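Local coordinates for uncharacterized protein Atu1656/AGR_C_3050 (Agrobacterium tumefaciens, PDB 2OJH) that is of unknown function but belongs to the TolB family and folds as a six-bladed beta-propeller, at residues Val152-Ser157 against Arg167-Glu172; Glu172-Gly177 against Asn190-Gly195; Gln196-Arg201 against Thr213-Gly218; Asp219-Pro224 against Val234-Asp239. One frame throughout, in Å; residues are numbered along the deposited sequence.

Contact 1 of 4, residues Val152-Ser157 against Arg167-Glu172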
# COMPACT_ATOMS: atom_id res chain seq x y z
N VAL A 152 -1.51 3.26 -20.12
CA VAL A 152 -0.61 2.13 -19.88
C VAL A 152 -0.19 2.22 -18.40
O VAL A 152 0.38 3.23 -17.97
CB VAL A 152 0.64 2.16 -20.80
CG1 VAL A 152 1.51 0.95 -20.57
CG2 VAL A 152 0.23 2.30 -22.28
N PHE A 153 -0.49 1.16 -17.65
CA PHE A 153 -0.30 1.09 -16.21
C PHE A 153 1.00 0.34 -15.95
O PHE A 153 1.06 -0.88 -16.16
CB PHE A 153 -1.44 0.29 -15.54
CG PHE A 153 -2.79 0.95 -15.60
CD1 PHE A 153 -3.44 1.15 -16.82
CD2 PHE A 153 -3.44 1.31 -14.43
CE1 PHE A 153 -4.71 1.73 -16.86
CE2 PHE A 153 -4.73 1.87 -14.46
CZ PHE A 153 -5.35 2.11 -15.67
N ASP A 154 2.05 1.04 -15.50
CA ASP A 154 3.32 0.35 -15.27
C ASP A 154 3.92 0.59 -13.92
O ASP A 154 3.58 1.58 -13.21
CB ASP A 154 4.36 0.75 -16.33
CG ASP A 154 4.18 0.02 -17.64
OD1 ASP A 154 4.00 -1.23 -17.64
OD2 ASP A 154 4.21 0.72 -18.67
N ILE A 155 4.88 -0.28 -13.58
CA ILE A 155 5.66 -0.15 -12.37
C ILE A 155 6.87 0.69 -12.70
O ILE A 155 7.57 0.44 -13.69
CB ILE A 155 6.11 -1.55 -11.86
CG1 ILE A 155 4.89 -2.50 -11.73
CG2 ILE A 155 6.92 -1.43 -10.55
CD1 ILE A 155 3.72 -1.98 -10.86
N TYR A 156 7.10 1.70 -11.86
CA TYR A 156 8.24 2.60 -12.02
C TYR A 156 8.98 2.63 -10.70
O TYR A 156 8.41 2.30 -9.65
CB TYR A 156 7.79 4.04 -12.33
CG TYR A 156 7.22 4.21 -13.71
CD1 TYR A 156 8.03 4.58 -14.77
CD2 TYR A 156 5.87 3.93 -13.96
CE1 TYR A 156 7.51 4.67 -16.07
CE2 TYR A 156 5.35 4.01 -15.25
CZ TYR A 156 6.18 4.38 -16.30
OH TYR A 156 5.68 4.50 -17.56
N SER A 157 10.24 3.07 -10.74
CA SER A 157 10.92 3.42 -9.52
C SER A 157 11.63 4.75 -9.72
O SER A 157 11.89 5.16 -10.86
CB SER A 157 11.90 2.32 -9.10
OG SER A 157 12.92 2.18 -10.06
N ARG A 167 11.43 2.85 -15.69
CA ARG A 167 10.26 2.05 -16.02
C ARG A 167 10.61 0.55 -15.88
O ARG A 167 11.55 0.06 -16.53
CB ARG A 167 9.85 2.39 -17.45
CG ARG A 167 8.52 1.83 -17.85
CD ARG A 167 8.13 2.27 -19.22
NE ARG A 167 6.98 1.52 -19.70
CZ ARG A 167 6.53 1.53 -20.95
NH1 ARG A 167 7.18 2.24 -21.87
NH2 ARG A 167 5.46 0.81 -21.28
N LEU A 168 9.88 -0.18 -15.04
CA LEU A 168 10.22 -1.58 -14.73
C LEU A 168 9.35 -2.60 -15.43
O LEU A 168 9.76 -3.75 -15.59
CB LEU A 168 10.20 -1.84 -13.22
CG LEU A 168 11.24 -0.99 -12.47
CD1 LEU A 168 10.96 -1.05 -11.01
CD2 LEU A 168 12.68 -1.43 -12.75
N THR A 169 8.14 -2.20 -15.80
CA THR A 169 7.30 -3.03 -16.66
C THR A 169 6.98 -2.21 -17.89
O THR A 169 7.08 -0.98 -17.86
CB THR A 169 6.02 -3.56 -15.95
OG1 THR A 169 5.18 -2.47 -15.55
CG2 THR A 169 6.38 -4.39 -14.73
N HIS A 170 6.59 -2.89 -18.96
CA HIS A 170 6.45 -2.25 -20.25
C HIS A 170 5.12 -2.64 -20.91
O HIS A 170 5.10 -3.08 -22.04
CB HIS A 170 7.69 -2.56 -21.12
CG HIS A 170 8.96 -2.01 -20.55
ND1 HIS A 170 9.73 -2.70 -19.64
CD2 HIS A 170 9.56 -0.80 -20.71
CE1 HIS A 170 10.76 -1.95 -19.27
NE2 HIS A 170 10.68 -0.79 -19.92
N GLY A 171 4.03 -2.44 -20.18
CA GLY A 171 2.68 -2.55 -20.74
C GLY A 171 2.19 -3.96 -20.96
O GLY A 171 1.23 -4.17 -21.71
N GLU A 172 2.84 -4.93 -20.32
CA GLU A 172 2.35 -6.30 -20.29
C GLU A 172 1.19 -6.32 -19.30
O GLU A 172 1.40 -6.41 -18.11
CB GLU A 172 3.45 -7.27 -19.81
CG GLU A 172 4.74 -7.26 -20.65
CD GLU A 172 5.78 -6.29 -20.08
OE1 GLU A 172 5.47 -5.57 -19.12
OE2 GLU A 172 6.91 -6.23 -20.60
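Tyr156 and Arg167 form a single antiparallel, non-hydrogen-bonded pair, their CA atoms 4.5 Å apart. Beyond it strand pairing stops, though the chain 167-172 stays beside strand 152-157. Leu168 N donates to Ile155 O at 2.7 Å, with a weak second bond from Thr169 N to the same oxygen. The next link comes from a side chain: Ile155 N meets Thr169 OG1 at 3.0 Å in an almost straight bond (N-H...O 171°). OG1 takes this place because it sits between the backbone N and the carbonyl carbon of Thr169 (chi1 62°). The same hydroxyl donates to Asp154 OD1 at 2.7 Å, reaching it on the anti side, while Gly171 N approaches the syn lone pair of OD1 at 2.8 Å. In this beta-propeller, strands 152-159 and 165-167 are neighbours in one four-stranded antiparallel blade, and 167-172 begins the crossing to strand 175-180 of the next; Asp154 thus ties the start of that crossing back to the blade. Its other oxygen, OD2, makes a salt bridge with Arg167 NH2 at 2.9 Å and a weak bond with NE, carboxylate and guanidinium planes lying 46° apart. The extended aliphatic part of Arg167 passes the Tyr156 ring, with CG 3.5 Å from CE1, and His170 CD2 lies above one guanidinium face, toward its rim. Leu168 and Ile155 cross at about a right angle, CD1 to CG2 at 4.1 Å, and both also pack on strand 186-191, Ile155 against Phe189 and Leu168 against Ile187.

Contact 2 of 4, residues Glu172-Gly177 against Asn190-Gly195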
# COMPACT_ATOMS: atom_id res chain seq x y z
N GLU A 172 2.84 -4.93 -20.32
CA GLU A 172 2.35 -6.30 -20.29
C GLU A 172 1.19 -6.32 -19.30
O GLU A 172 1.40 -6.41 -18.11
CB GLU A 172 3.45 -7.27 -19.81
CG GLU A 172 4.74 -7.26 -20.65
CD GLU A 172 5.78 -6.29 -20.08
OE1 GLU A 172 5.47 -5.57 -19.12
OE2 GLU A 172 6.91 -6.23 -20.60
N GLY A 173 -0.03 -6.20 -19.81
CA GLY A 173 -1.20 -6.06 -18.95
C GLY A 173 -1.18 -4.73 -18.24
O GLY A 173 -0.32 -3.89 -18.53
N ARG A 174 -2.13 -4.50 -17.33
CA ARG A 174 -2.03 -3.35 -16.41
C ARG A 174 -1.25 -3.81 -15.18
O ARG A 174 -1.45 -4.91 -14.69
CB ARG A 174 -3.41 -2.84 -15.98
CG ARG A 174 -4.35 -2.53 -17.14
CD ARG A 174 -5.65 -1.96 -16.59
NE ARG A 174 -6.47 -1.42 -17.66
CZ ARG A 174 -7.68 -0.88 -17.48
NH1 ARG A 174 -8.20 -0.80 -16.27
NH2 ARG A 174 -8.35 -0.44 -18.52
N ASN A 175 -0.37 -2.96 -14.67
CA ASN A 175 0.50 -3.36 -13.57
C ASN A 175 0.38 -2.33 -12.49
O ASN A 175 0.49 -1.14 -12.76
CB ASN A 175 1.95 -3.46 -14.05
CG ASN A 175 2.09 -4.38 -15.22
OD1 ASN A 175 1.97 -5.61 -15.09
ND2 ASN A 175 2.26 -3.80 -16.41
N ASP A 176 0.16 -2.78 -11.26
CA ASP A 176 -0.20 -1.88 -10.18
C ASP A 176 0.36 -2.36 -8.85
O ASP A 176 0.91 -3.47 -8.76
CB ASP A 176 -1.73 -1.80 -10.11
CG ASP A 176 -2.23 -0.52 -9.47
OD1 ASP A 176 -1.49 0.17 -8.74
OD2 ASP A 176 -3.41 -0.21 -9.70
N GLY A 177 0.25 -1.50 -7.83
CA GLY A 177 0.59 -1.87 -6.45
C GLY A 177 1.95 -2.50 -6.17
O GLY A 177 2.01 -3.60 -5.59
N ASN A 190 0.91 -6.42 -8.87
CA ASN A 190 -0.07 -7.27 -9.59
C ASN A 190 -0.22 -6.90 -11.05
O ASN A 190 0.03 -5.76 -11.45
CB ASN A 190 -1.44 -7.36 -8.87
CG ASN A 190 -2.17 -6.02 -8.73
OD1 ASN A 190 -1.60 -4.93 -8.83
ND2 ASN A 190 -3.44 -6.11 -8.43
N SER A 191 -0.60 -7.86 -11.88
CA SER A 191 -0.68 -7.58 -13.28
C SER A 191 -1.89 -8.33 -13.84
O SER A 191 -2.19 -9.45 -13.39
CB SER A 191 0.61 -8.06 -13.97
OG SER A 191 0.59 -7.80 -15.36
N SER A 192 -2.56 -7.71 -14.81
CA SER A 192 -3.72 -8.33 -15.44
C SER A 192 -3.33 -9.12 -16.68
O SER A 192 -4.22 -9.61 -17.40
CB SER A 192 -4.73 -7.26 -15.88
OG SER A 192 -4.13 -6.39 -16.85
N ARG A 193 -2.03 -9.26 -16.93
CA ARG A 193 -1.58 -9.85 -18.19
C ARG A 193 -2.15 -11.25 -18.48
O ARG A 193 -2.23 -11.66 -19.64
CB ARG A 193 -0.03 -9.81 -18.33
CG ARG A 193 0.76 -10.83 -17.51
CD ARG A 193 2.26 -10.49 -17.50
NE ARG A 193 2.54 -9.24 -16.78
CZ ARG A 193 3.75 -8.70 -16.62
NH1 ARG A 193 4.83 -9.29 -17.13
NH2 ARG A 193 3.89 -7.56 -15.94
N THR A 194 -2.57 -11.96 -17.44
CA THR A 194 -3.11 -13.32 -17.67
C THR A 194 -4.62 -13.36 -17.71
O THR A 194 -5.21 -14.44 -17.84
CB THR A 194 -2.64 -14.32 -16.60
OG1 THR A 194 -2.98 -13.82 -15.30
CG2 THR A 194 -1.13 -14.59 -16.70
N GLY A 195 -5.29 -12.23 -17.55
CA GLY A 195 -6.75 -12.28 -17.61
C GLY A 195 -7.41 -11.74 -16.36
O GLY A 195 -8.45 -11.07 -16.44
O HOH W 1 6.60 -7.01 -16.92
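Glu172 lays its CB over the centre of one face of the Arg193 guanidinium, 3.5 Å from CZ. The two side chains run side by side in the same direction, their carboxylate and guanidinium planes only 20° apart. No N-H of Arg193 points at OE1, which accepts from His170 N instead; water 1 accepts from Arg193 NH1 and donates weakly to OE1. At Gly173 the backbone has a positive phi, and CA passes 3.9 Å from Arg193 N. Arg174 then uses both backbone polar atoms on Ser192: its N donates to OG at 2.8 Å, and its O accepts from Ser192 N at 3.0 Å. Asn175, paired with Ser191 in the non-hydrogen-bonded register, offers OD1 to two donors that arrive from opposite faces of the amide plane, Ser191 OG at 2.6 Å and Arg193 NH2 at 2.9 Å. Its ND2 donates to Phe153 O of the preceding blade and to Glu172 O. Ser191 OG, anti to its own backbone N (chi1 180°), also accepts from Arg193 NE at 2.8 Å. Asp176 and Asn190 follow as a hydrogen-bonded antiparallel pair, with Asp176 N 3.0 Å from Asn190 O. The side-chain nitrogen ND2 of Asn190 turns elsewhere, to Asp219 O. Regular pairing of hairpin strands 175-180 and 186-191 therefore gives way at the strand ends to side-chain bonding. Since Ser191 OG donates to Asn175 and accepts from Arg193 NE, and Arg193 NH2 returns to the same Asn175 oxygen, the three groups close a ring of bonds that fixes the guanidinium and probably offsets part of its positive charge with the dipoles of neutral oxygens.

Contact 3 of 4, residues Gln196-Arg201 against Thr213-Gly218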
# COMPACT_ATOMS: atom_id res chain seq x y z
N GLN A 196 -6.80 -12.00 -15.21
CA GLN A 196 -7.24 -11.40 -13.97
C GLN A 196 -6.03 -10.87 -13.24
O GLN A 196 -4.88 -11.16 -13.62
CB GLN A 196 -8.06 -12.39 -13.12
CG GLN A 196 -7.30 -13.63 -12.68
CD GLN A 196 -8.20 -14.84 -12.44
OE1 GLN A 196 -8.99 -15.23 -13.30
NE2 GLN A 196 -8.04 -15.46 -11.28
N MSE A 197 -6.24 -10.05 -12.22
CA MSE A 197 -5.11 -9.58 -11.45
C MSE A 197 -4.48 -10.78 -10.71
O MSE A 197 -5.20 -11.57 -10.06
CB MSE A 197 -5.51 -8.48 -10.47
CG MSE A 197 -5.71 -7.09 -11.09
SE MSE A 197 -4.14 -6.50 -12.10
CE MSE A 197 -3.99 -4.60 -11.75
N GLN A 198 -3.16 -10.95 -10.86
CA GLN A 198 -2.34 -11.95 -10.17
C GLN A 198 -1.10 -11.27 -9.65
O GLN A 198 -0.70 -10.21 -10.20
CB GLN A 198 -1.91 -13.03 -11.12
CG GLN A 198 -3.08 -13.71 -11.82
CD GLN A 198 -3.81 -14.71 -10.93
OE1 GLN A 198 -3.59 -15.90 -11.05
NE2 GLN A 198 -4.67 -14.22 -10.04
N ILE A 199 -0.48 -11.86 -8.63
CA ILE A 199 0.76 -11.31 -8.08
C ILE A 199 1.94 -11.75 -8.93
O ILE A 199 2.07 -12.94 -9.30
CB ILE A 199 1.00 -11.65 -6.57
CG1 ILE A 199 -0.25 -11.37 -5.73
CG2 ILE A 199 2.22 -10.89 -6.07
CD1 ILE A 199 -0.82 -9.99 -5.88
N TRP A 200 2.77 -10.76 -9.26
CA TRP A 200 4.01 -10.96 -10.00
C TRP A 200 5.13 -10.29 -9.20
O TRP A 200 4.87 -9.51 -8.26
CB TRP A 200 3.92 -10.35 -11.40
CG TRP A 200 3.04 -11.14 -12.38
CD1 TRP A 200 1.67 -11.23 -12.37
CD2 TRP A 200 3.48 -11.90 -13.49
NE1 TRP A 200 1.22 -12.02 -13.42
CE2 TRP A 200 2.32 -12.45 -14.12
CE3 TRP A 200 4.74 -12.19 -14.01
CZ2 TRP A 200 2.41 -13.27 -15.23
CZ3 TRP A 200 4.82 -13.01 -15.12
CH2 TRP A 200 3.66 -13.54 -15.73
N ARG A 201 6.37 -10.61 -9.53
CA ARG A 201 7.48 -9.85 -9.01
C ARG A 201 8.52 -9.54 -10.09
O ARG A 201 8.76 -10.36 -10.96
CB ARG A 201 8.11 -10.54 -7.79
CG ARG A 201 8.76 -11.89 -8.07
CD ARG A 201 9.45 -12.40 -6.82
NE ARG A 201 10.31 -13.54 -7.11
CZ ARG A 201 11.02 -14.22 -6.21
NH1 ARG A 201 11.77 -15.23 -6.61
NH2 ARG A 201 10.97 -13.88 -4.92
N THR A 213 1.27 -15.56 -7.97
CA THR A 213 0.00 -16.28 -7.77
C THR A 213 -0.57 -16.81 -9.08
O THR A 213 -0.38 -16.22 -10.15
CB THR A 213 -1.07 -15.45 -7.03
OG1 THR A 213 -1.41 -14.28 -7.79
CG2 THR A 213 -0.58 -15.03 -5.67
N ASP A 214 -1.27 -17.94 -8.98
CA ASP A 214 -1.99 -18.52 -10.09
C ASP A 214 -3.27 -18.99 -9.42
O ASP A 214 -3.32 -20.09 -8.89
CB ASP A 214 -1.21 -19.70 -10.63
CG ASP A 214 -1.74 -20.22 -11.95
OD1 ASP A 214 -2.93 -19.98 -12.27
OD2 ASP A 214 -0.96 -20.86 -12.67
N SER A 215 -4.27 -18.10 -9.34
CA SER A 215 -5.46 -18.34 -8.52
C SER A 215 -6.72 -18.13 -9.33
O SER A 215 -6.66 -17.61 -10.45
CB SER A 215 -5.50 -17.40 -7.30
OG SER A 215 -5.36 -16.03 -7.68
N ALA A 216 -7.85 -18.54 -8.75
CA ALA A 216 -9.16 -18.17 -9.27
C ALA A 216 -9.63 -16.80 -8.78
O ALA A 216 -10.81 -16.51 -8.81
CB ALA A 216 -10.20 -19.24 -8.89
N TYR A 217 -8.72 -15.94 -8.34
CA TYR A 217 -9.14 -14.65 -7.80
C TYR A 217 -8.41 -13.52 -8.47
O TYR A 217 -7.48 -13.77 -9.23
CB TYR A 217 -8.86 -14.56 -6.30
CG TYR A 217 -9.55 -15.63 -5.50
CD1 TYR A 217 -10.95 -15.70 -5.46
CD2 TYR A 217 -8.82 -16.58 -4.79
CE1 TYR A 217 -11.59 -16.68 -4.74
CE2 TYR A 217 -9.47 -17.58 -4.05
CZ TYR A 217 -10.86 -17.62 -4.04
OH TYR A 217 -11.52 -18.61 -3.33
N GLY A 218 -8.85 -12.29 -8.21
CA GLY A 218 -8.05 -11.10 -8.52
C GLY A 218 -7.30 -10.67 -7.26
O GLY A 218 -7.91 -10.35 -6.24
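Ile199 and Thr213 are joined by two hydrogen bonds: Ile199 N to Thr213 OG1 at 2.7 Å, and Thr213 N to Ile199 O at 3.0 Å. The hydroxyl therefore stands in for a backbone carbonyl, and it is bonded to Asp219 OD2 as well. Gln198 carries the main side-chain bonds. The bend at chi2 (-77°) carries CD toward 213-218, and both ends of the amide meet Ser215: OE1 accepts from Ser215 N on an in-plane lone pair at 2.9 Å, and NE2 donates to Ser215 OG at 3.1 Å. The other N-H of this nitrogen goes back to Met197 O (2.7 Å) in a nearly linear bond, 172°, while OE1 also receives Arg211 NH2. Ser215 OG is bonded in turn to Asp219 OD2. Gln196 NE2 reaches Tyr217 O at 2.7 Å from well above the carbonyl plane, a less direct approach (N-H...O 133°). The closest apolar side-chain contact is Ile199 CG1 to Thr213 CG2, 3.7 Å. One CA-H...O contact, Gly218 CA to Met197 O at 3.3 Å, sets Gly218 beside residue 197, a selenomethionine. Bonding of this kind, in which a third-strand glutamine holds the chain leaving the fourth strand, belongs here to the passage from one propeller blade to the innermost strand of the next.

Contact 4 of 4, residues Asp219-Pro224 against Val234-Asp239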
# COMPACT_ATOMS: atom_id res chain seq x y z
N ASP A 219 -5.97 -10.64 -7.36
CA ASP A 219 -5.11 -10.61 -6.19
C ASP A 219 -4.54 -9.23 -6.25
O ASP A 219 -4.07 -8.80 -7.31
CB ASP A 219 -4.02 -11.70 -6.31
CG ASP A 219 -4.58 -13.12 -6.19
OD1 ASP A 219 -5.60 -13.31 -5.52
OD2 ASP A 219 -3.97 -14.07 -6.74
N TRP A 220 -4.57 -8.51 -5.11
CA TRP A 220 -4.31 -7.09 -5.13
C TRP A 220 -3.48 -6.71 -3.89
O TRP A 220 -3.47 -7.43 -2.88
CB TRP A 220 -5.65 -6.34 -5.07
CG TRP A 220 -6.35 -6.15 -6.43
CD1 TRP A 220 -7.22 -7.01 -7.06
CD2 TRP A 220 -6.20 -5.02 -7.28
NE1 TRP A 220 -7.62 -6.46 -8.28
CE2 TRP A 220 -6.99 -5.24 -8.42
CE3 TRP A 220 -5.44 -3.83 -7.18
CZ2 TRP A 220 -7.05 -4.30 -9.47
CZ3 TRP A 220 -5.50 -2.92 -8.22
CH2 TRP A 220 -6.31 -3.15 -9.33
N PHE A 221 -2.80 -5.59 -3.95
CA PHE A 221 -2.13 -5.07 -2.77
C PHE A 221 -1.09 -6.00 -2.11
O PHE A 221 -1.14 -6.19 -0.88
CB PHE A 221 -3.16 -4.63 -1.70
CG PHE A 221 -4.43 -4.03 -2.25
CD1 PHE A 221 -4.40 -2.84 -3.02
CD2 PHE A 221 -5.65 -4.64 -1.99
CE1 PHE A 221 -5.58 -2.31 -3.58
CE2 PHE A 221 -6.86 -4.11 -2.53
CZ PHE A 221 -6.82 -2.95 -3.32
N PRO A 222 -0.13 -6.55 -2.88
CA PRO A 222 0.93 -7.34 -2.19
C PRO A 222 1.86 -6.51 -1.30
O PRO A 222 2.39 -5.44 -1.73
CB PRO A 222 1.68 -8.01 -3.37
CG PRO A 222 1.47 -7.05 -4.54
CD PRO A 222 0.05 -6.56 -4.35
N HIS A 223 2.00 -6.94 -0.04
CA HIS A 223 2.99 -6.39 0.86
C HIS A 223 3.87 -7.49 1.45
O HIS A 223 3.42 -8.26 2.28
CB HIS A 223 2.31 -5.53 1.94
CG HIS A 223 1.38 -4.50 1.38
ND1 HIS A 223 1.82 -3.45 0.61
CD2 HIS A 223 0.03 -4.37 1.45
CE1 HIS A 223 0.80 -2.70 0.25
NE2 HIS A 223 -0.30 -3.23 0.76
N PRO A 224 5.12 -7.59 0.96
CA PRO A 224 6.12 -8.42 1.61
C PRO A 224 6.43 -7.97 3.06
O PRO A 224 6.63 -6.77 3.33
CB PRO A 224 7.35 -8.26 0.72
CG PRO A 224 6.85 -7.79 -0.59
CD PRO A 224 5.62 -6.96 -0.27
N VAL A 234 -4.85 -9.09 -0.75
CA VAL A 234 -6.30 -9.29 -0.76
C VAL A 234 -6.71 -10.03 -2.04
O VAL A 234 -6.20 -9.71 -3.11
CB VAL A 234 -7.02 -7.95 -0.76
CG1 VAL A 234 -8.53 -8.12 -0.97
CG2 VAL A 234 -6.75 -7.19 0.55
N SER A 235 -7.65 -10.97 -1.94
CA SER A 235 -8.23 -11.67 -3.09
C SER A 235 -9.71 -11.29 -3.25
O SER A 235 -10.51 -11.54 -2.35
CB SER A 235 -8.15 -13.19 -2.93
OG SER A 235 -6.83 -13.66 -3.23
N TYR A 236 -10.06 -10.69 -4.39
CA TYR A 236 -11.45 -10.41 -4.71
C TYR A 236 -12.00 -11.61 -5.47
O TYR A 236 -11.21 -12.38 -6.01
CB TYR A 236 -11.53 -9.27 -5.68
CG TYR A 236 -11.30 -7.88 -5.13
CD1 TYR A 236 -12.37 -7.10 -4.68
CD2 TYR A 236 -10.04 -7.35 -5.10
CE1 TYR A 236 -12.16 -5.78 -4.22
CE2 TYR A 236 -9.82 -6.05 -4.62
CZ TYR A 236 -10.90 -5.27 -4.19
OH TYR A 236 -10.70 -3.95 -3.74
N ASP A 237 -13.32 -11.77 -5.55
CA ASP A 237 -13.87 -12.74 -6.50
C ASP A 237 -13.39 -12.42 -7.93
O ASP A 237 -13.08 -11.26 -8.26
CB ASP A 237 -15.40 -12.81 -6.42
CG ASP A 237 -15.92 -13.27 -5.05
OD1 ASP A 237 -15.13 -13.79 -4.21
OD2 ASP A 237 -17.13 -13.09 -4.81
N ALA A 238 -13.28 -13.46 -8.73
CA ALA A 238 -12.79 -13.41 -10.11
C ALA A 238 -13.63 -12.51 -11.01
O ALA A 238 -13.08 -11.80 -11.85
CB ALA A 238 -12.76 -14.83 -10.69
N ASP A 239 -14.95 -12.56 -10.83
CA ASP A 239 -15.86 -11.70 -11.61
C ASP A 239 -15.87 -10.21 -11.24
O ASP A 239 -16.70 -9.46 -11.73
CB ASP A 239 -17.29 -12.27 -11.58
CG ASP A 239 -17.91 -12.27 -10.17
OD1 ASP A 239 -17.30 -11.76 -9.20
OD2 ASP A 239 -19.03 -12.81 -10.04
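Trp220 and Tyr236 meet as an offset edge-to-face pair, the edge of Tyr236 turned to the face of the indole. The phenol ring and the five-membered ring of Trp220 have planes at 80° and centroids 5.1 Å apart; the nearest atoms are Trp220 CD1 and Tyr236 CD2, at 3.5 Å. Phe221 presents its edge rather than its face to the opposite strand. Val234 CG2 lies near the ring plane, 3.8 Å from Phe221 CD2, these two side chains running side by side, whereas Tyr236 crosses Phe221 at about a right angle and brings OH to 4.0 Å from CZ. One face of the Phe221 ring is packed by Trp220 CB. The backbone angles of Phe221, in the left-handed region (phi 58°), go with its CB pointing at the partner strand rather than to one side of the sheet. On the side of the sheet carrying Asp219 and Ser235 the contact is polar: Ser235 OG donates to Asp219 OD1 at 2.6 Å, nearly along the C-O axis. Between the two faces, Trp220 and Val234 exchange backbone bonds, Trp220 N to Val234 O at 2.8 Å and Val234 N to Trp220 O at 3.0 Å. Strand 217-224 is an outermost strand of its sheet, hairpinned to 230-237, whose other edge meets 247-255 through Val234 and Tyr236 on Val249. His243 stacks on Trp220, Tyr236 OH is bonded to Pro244 O, and Pro222 packs on Tyr188 of strand 186-191 in the adjoining blade.

Contacts 1 and 3 occupy matching places in successive blades, 44 residues apart: Thr169 and Thr213 receive the amides of Ile155 and Ile199, while Asp154 and Gln198 accept from Gly171 N and Ser215 N, charged in one blade and neutral in the other. Contacts 2 and 4 likewise correspond as hairpins of first and second strands, with Ser191 and Ser235 donating to Asn175 and Asp219. Contact 4 is wholly buried and largely aromatic; the others are partly buried and mostly polar. Contacts 2 and 3 both reach one sheet, through strands 186-191 and 198-203, and contact 3 runs on into the next, where contacts 3 and 4 both use strand 217-224. Phe153 O to Asn175 N, 2.9 Å, links contacts 1 and 2.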